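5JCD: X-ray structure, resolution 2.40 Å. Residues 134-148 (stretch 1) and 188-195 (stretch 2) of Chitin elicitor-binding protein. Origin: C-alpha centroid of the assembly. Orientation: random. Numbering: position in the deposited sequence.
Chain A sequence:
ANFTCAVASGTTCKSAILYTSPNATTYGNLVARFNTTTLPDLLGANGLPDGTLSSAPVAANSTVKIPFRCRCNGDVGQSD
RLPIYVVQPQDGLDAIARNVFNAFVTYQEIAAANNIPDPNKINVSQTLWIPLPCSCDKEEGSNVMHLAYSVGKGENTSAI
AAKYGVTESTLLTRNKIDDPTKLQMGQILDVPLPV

Stretch 1 (134-148) CSCDKEEGSNVMHLA
Stretch 2, residues 188-195: ILDVPLPV

Two antiparallel strands, Met 145 to Ala 148 and Ile 188 to Leu 193, form the main part of this contact, their N-to-C directions 153° apart and their axes approaching to 4.6 Å. Met 145 lies opposite Leu 193, His 146 opposite Pro 192, Leu 147 opposite Val 191 and Ala 148 opposite Asp 190, with CA-CA separations of 4.7 to 5.0 Å. Phi runs from -66° to -117° and psi from 93° to 142° throughout both strands.

Two pairs carry the backbone hydrogen bonds. Met 145 N donates to Leu 193 O and Leu 193 N to Met 145 O, each at 2.9 Å; Leu 147 N reaches Val 191 O at 3.0 Å, and Val 191 N returns to Leu 147 O at 2.8 Å. Pro 192 has no amide hydrogen, but it occupies a non-hydrogen-bonded position, where none is required. Ala 148 CA adds a CA-H...O contact to Leu 189 O at 3.5 Å.

Met 145, Leu 147, Val 191 and Leu 193 share one face of the sheet. Leu 147 (chi1 t, chi2 p) packs its CB 3.7 Å from Leu 193 CD1 and 4.3 Å from Val 191 CB; Leu 193 takes chi1 m with chi2 at 39°. Val 191 is t, and Met 145 (t, t, m) brings its CB within 4.4 Å of Leu 193 CB. Aliphatic Leu 147, Val 191 and Leu 193 suit the buried part of this face, while Met 145, unbranched, lies at its partly exposed end. Leu 193 and Leu 147 have the largest areas covered by the opposing stretch, 80 and 78 Å².

The other face bears His 146, Ala 148, Asp 190 and Pro 192. His 146, chi1 m and chi2 -93°, uses both ring nitrogens: ND1 donates to Asp 190 OD1 at 2.7 Å, and NE2 donates to Asp 137 O at 2.7 Å, tying the preceding loop to the strand. Asp 190, with chi1 t and chi2 near 0°, sets OD1 near the plane of the imidazole, at its edge, so the N-H points almost straight at the acceptor (165°). The buried carboxylate is also satisfied through OD2 elsewhere in the structure. Small Ala 148 sits beside Asp 190.

Before the strand, Val 144 (chi1 -79°, m) lays CG1 4.0 Å from Pro 192 CB, whose ring is C-gamma endo. Farther back, a type I' turn from Glu 139 to Ser 142 is closed by Glu 139 N to Ser 142 O (2.9 Å) and Ser 142 N to Glu 139 O (3.1 Å); Gly 141 suits its positive phi of 84°. Altogether 617 Å² is buried.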

# COMPACT_ATOMS: atom_id res chain seq x y z
N CYS A 134 4.56 -3.21 3.39
CA CYS A 134 3.85 -3.62 4.58
C CYS A 134 4.84 -4.11 5.60
O CYS A 134 6.04 -4.15 5.36
CB CYS A 134 2.83 -4.73 4.25
SG CYS A 134 3.51 -6.26 3.54
N SER A 135 4.31 -4.49 6.76
CA SER A 135 5.11 -5.07 7.82
C SER A 135 4.19 -5.82 8.75
O SER A 135 2.97 -5.57 8.78
CB SER A 135 5.85 -3.99 8.61
OG SER A 135 6.63 -4.57 9.64
N CYS A 136 4.77 -6.71 9.54
CA CYS A 136 4.00 -7.33 10.60
C CYS A 136 4.63 -7.00 11.96
O CYS A 136 4.30 -7.64 12.96
CB CYS A 136 3.91 -8.84 10.38
SG CYS A 136 3.28 -9.39 8.74
N ASP A 137 5.56 -6.04 12.00
CA ASP A 137 6.21 -5.64 13.26
C ASP A 137 5.14 -5.15 14.20
O ASP A 137 4.18 -4.52 13.76
CB ASP A 137 7.20 -4.48 13.08
CG ASP A 137 8.49 -4.89 12.38
OD1 ASP A 137 8.89 -6.07 12.45
OD2 ASP A 137 9.09 -4.00 11.73
N LYS A 138 5.32 -5.43 15.48
CA LYS A 138 4.51 -4.82 16.53
C LYS A 138 4.97 -3.37 16.77
O LYS A 138 6.07 -2.97 16.36
CB LYS A 138 4.62 -5.63 17.81
CG LYS A 138 3.87 -6.97 17.75
CD LYS A 138 4.18 -7.89 18.93
CE LYS A 138 3.54 -9.27 18.72
NZ LYS A 138 2.35 -9.56 19.59
N GLU A 139 4.12 -2.58 17.40
CA GLU A 139 4.50 -1.23 17.79
C GLU A 139 4.64 -1.14 19.31
O GLU A 139 3.63 -1.12 20.04
CB GLU A 139 3.50 -0.20 17.26
CG GLU A 139 3.94 1.25 17.45
CD GLU A 139 5.33 1.50 16.91
OE1 GLU A 139 6.04 2.37 17.46
OE2 GLU A 139 5.72 0.84 15.92
N GLU A 140 5.88 -1.11 19.78
CA GLU A 140 6.19 -1.14 21.20
C GLU A 140 5.46 -2.27 21.93
O GLU A 140 4.79 -2.05 22.95
CB GLU A 140 5.88 0.22 21.85
CG GLU A 140 7.12 0.96 22.37
CD GLU A 140 7.53 2.16 21.51
OE1 GLU A 140 6.92 3.24 21.64
OE2 GLU A 140 8.48 2.01 20.70
N GLY A 141 5.56 -3.48 21.37
CA GLY A 141 4.98 -4.67 21.99
C GLY A 141 3.51 -4.93 21.70
O GLY A 141 2.97 -5.99 22.07
N SER A 142 2.84 -3.98 21.04
CA SER A 142 1.42 -4.15 20.75
C SER A 142 1.18 -4.56 19.30
O SER A 142 1.99 -4.25 18.41
CB SER A 142 0.65 -2.86 21.01
OG SER A 142 0.44 -2.65 22.38
N ASN A 143 0.07 -5.25 19.06
CA ASN A 143 -0.29 -5.63 17.71
C ASN A 143 -0.94 -4.49 16.94
O ASN A 143 -1.80 -3.78 17.45
CB ASN A 143 -1.18 -6.87 17.72
CG ASN A 143 -0.38 -8.14 17.92
OD1 ASN A 143 -0.31 -8.69 19.01
ND2 ASN A 143 0.25 -8.60 16.84
N VAL A 144 -0.47 -4.30 15.71
CA VAL A 144 -0.97 -3.21 14.87
C VAL A 144 -1.26 -3.71 13.46
O VAL A 144 -0.72 -4.71 13.02
CB VAL A 144 0.05 -2.05 14.77
CG1 VAL A 144 0.01 -1.17 16.02
CG2 VAL A 144 1.44 -2.60 14.51
N MET A 145 -2.10 -2.97 12.76
CA MET A 145 -2.25 -3.14 11.34
C MET A 145 -1.47 -2.04 10.63
O MET A 145 -1.75 -0.86 10.82
CB MET A 145 -3.72 -3.07 10.93
CG MET A 145 -3.94 -3.58 9.49
SD MET A 145 -5.37 -2.88 8.68
CE MET A 145 -6.66 -3.17 9.89
N HIS A 146 -0.47 -2.42 9.84
CA HIS A 146 0.29 -1.42 9.09
C HIS A 146 -0.42 -0.89 7.84
O HIS A 146 -0.83 -1.65 6.96
CB HIS A 146 1.67 -1.96 8.73
CG HIS A 146 2.55 -2.15 9.92
ND1 HIS A 146 3.41 -1.18 10.37
CD2 HIS A 146 2.69 -3.20 10.76
CE1 HIS A 146 4.07 -1.64 11.43
NE2 HIS A 146 3.64 -2.86 11.68
N LEU A 147 -0.54 0.42 7.77
CA LEU A 147 -1.21 1.11 6.68
C LEU A 147 -0.22 1.99 5.94
O LEU A 147 0.47 2.81 6.55
CB LEU A 147 -2.32 1.99 7.23
CG LEU A 147 -3.07 2.90 6.26
CD1 LEU A 147 -3.90 2.08 5.28
CD2 LEU A 147 -3.97 3.90 7.00
N ALA A 148 -0.13 1.77 4.64
CA ALA A 148 0.69 2.59 3.76
C ALA A 148 -0.10 3.82 3.41
O ALA A 148 -1.22 3.71 2.89
CB ALA A 148 1.07 1.83 2.50
N ILE A 188 5.54 8.40 1.28
CA ILE A 188 4.84 7.22 1.75
C ILE A 188 5.18 6.92 3.20
O ILE A 188 6.31 6.62 3.53
CB ILE A 188 5.23 6.00 0.90
CG1 ILE A 188 5.03 6.31 -0.59
CG2 ILE A 188 4.45 4.79 1.35
CD1 ILE A 188 3.62 6.67 -0.97
N LEU A 189 4.17 6.96 4.06
CA LEU A 189 4.35 6.68 5.47
C LEU A 189 3.80 5.29 5.86
O LEU A 189 2.75 4.87 5.39
CB LEU A 189 3.65 7.77 6.30
CG LEU A 189 4.13 9.22 6.19
CD1 LEU A 189 3.37 10.14 7.16
CD2 LEU A 189 5.60 9.32 6.50
N ASP A 190 4.52 4.62 6.76
CA ASP A 190 4.09 3.38 7.40
C ASP A 190 3.39 3.77 8.70
O ASP A 190 4.03 4.16 9.66
CB ASP A 190 5.31 2.50 7.72
CG ASP A 190 4.96 1.23 8.53
OD1 ASP A 190 3.78 1.02 8.89
OD2 ASP A 190 5.88 0.44 8.84
N VAL A 191 2.06 3.68 8.70
CA VAL A 191 1.25 4.06 9.85
C VAL A 191 0.80 2.84 10.67
O VAL A 191 0.01 2.03 10.20
CB VAL A 191 0.02 4.83 9.39
CG1 VAL A 191 -0.71 5.40 10.58
CG2 VAL A 191 0.44 5.95 8.48
N PRO A 192 1.34 2.69 11.89
CA PRO A 192 0.93 1.51 12.67
C PRO A 192 -0.41 1.69 13.41
O PRO A 192 -0.43 2.20 14.52
CB PRO A 192 2.09 1.34 13.67
CG PRO A 192 2.82 2.64 13.68
CD PRO A 192 2.25 3.55 12.64
N LEU A 193 -1.50 1.29 12.77
CA LEU A 193 -2.83 1.40 13.37
C LEU A 193 -2.95 0.51 14.59
O LEU A 193 -2.77 -0.72 14.49
CB LEU A 193 -3.94 1.06 12.36
CG LEU A 193 -4.39 2.06 11.31
CD1 LEU A 193 -3.25 2.86 10.72
CD2 LEU A 193 -5.18 1.35 10.22
N PRO A 194 -3.27 1.12 15.74
CA PRO A 194 -3.39 0.52 17.07
C PRO A 194 -4.32 -0.68 17.01
O PRO A 194 -4.11 -1.66 17.72
CB PRO A 194 -4.02 1.61 17.93
CG PRO A 194 -4.16 2.80 17.09
CD PRO A 194 -3.57 2.57 15.75
N VAL A 195 -5.34 -0.56 16.16
CA VAL A 195 -6.29 -1.64 15.89
C VAL A 195 -5.64 -3.03 15.80
O VAL A 195 -5.48 -3.73 16.81
CB VAL A 195 -7.08 -1.35 14.58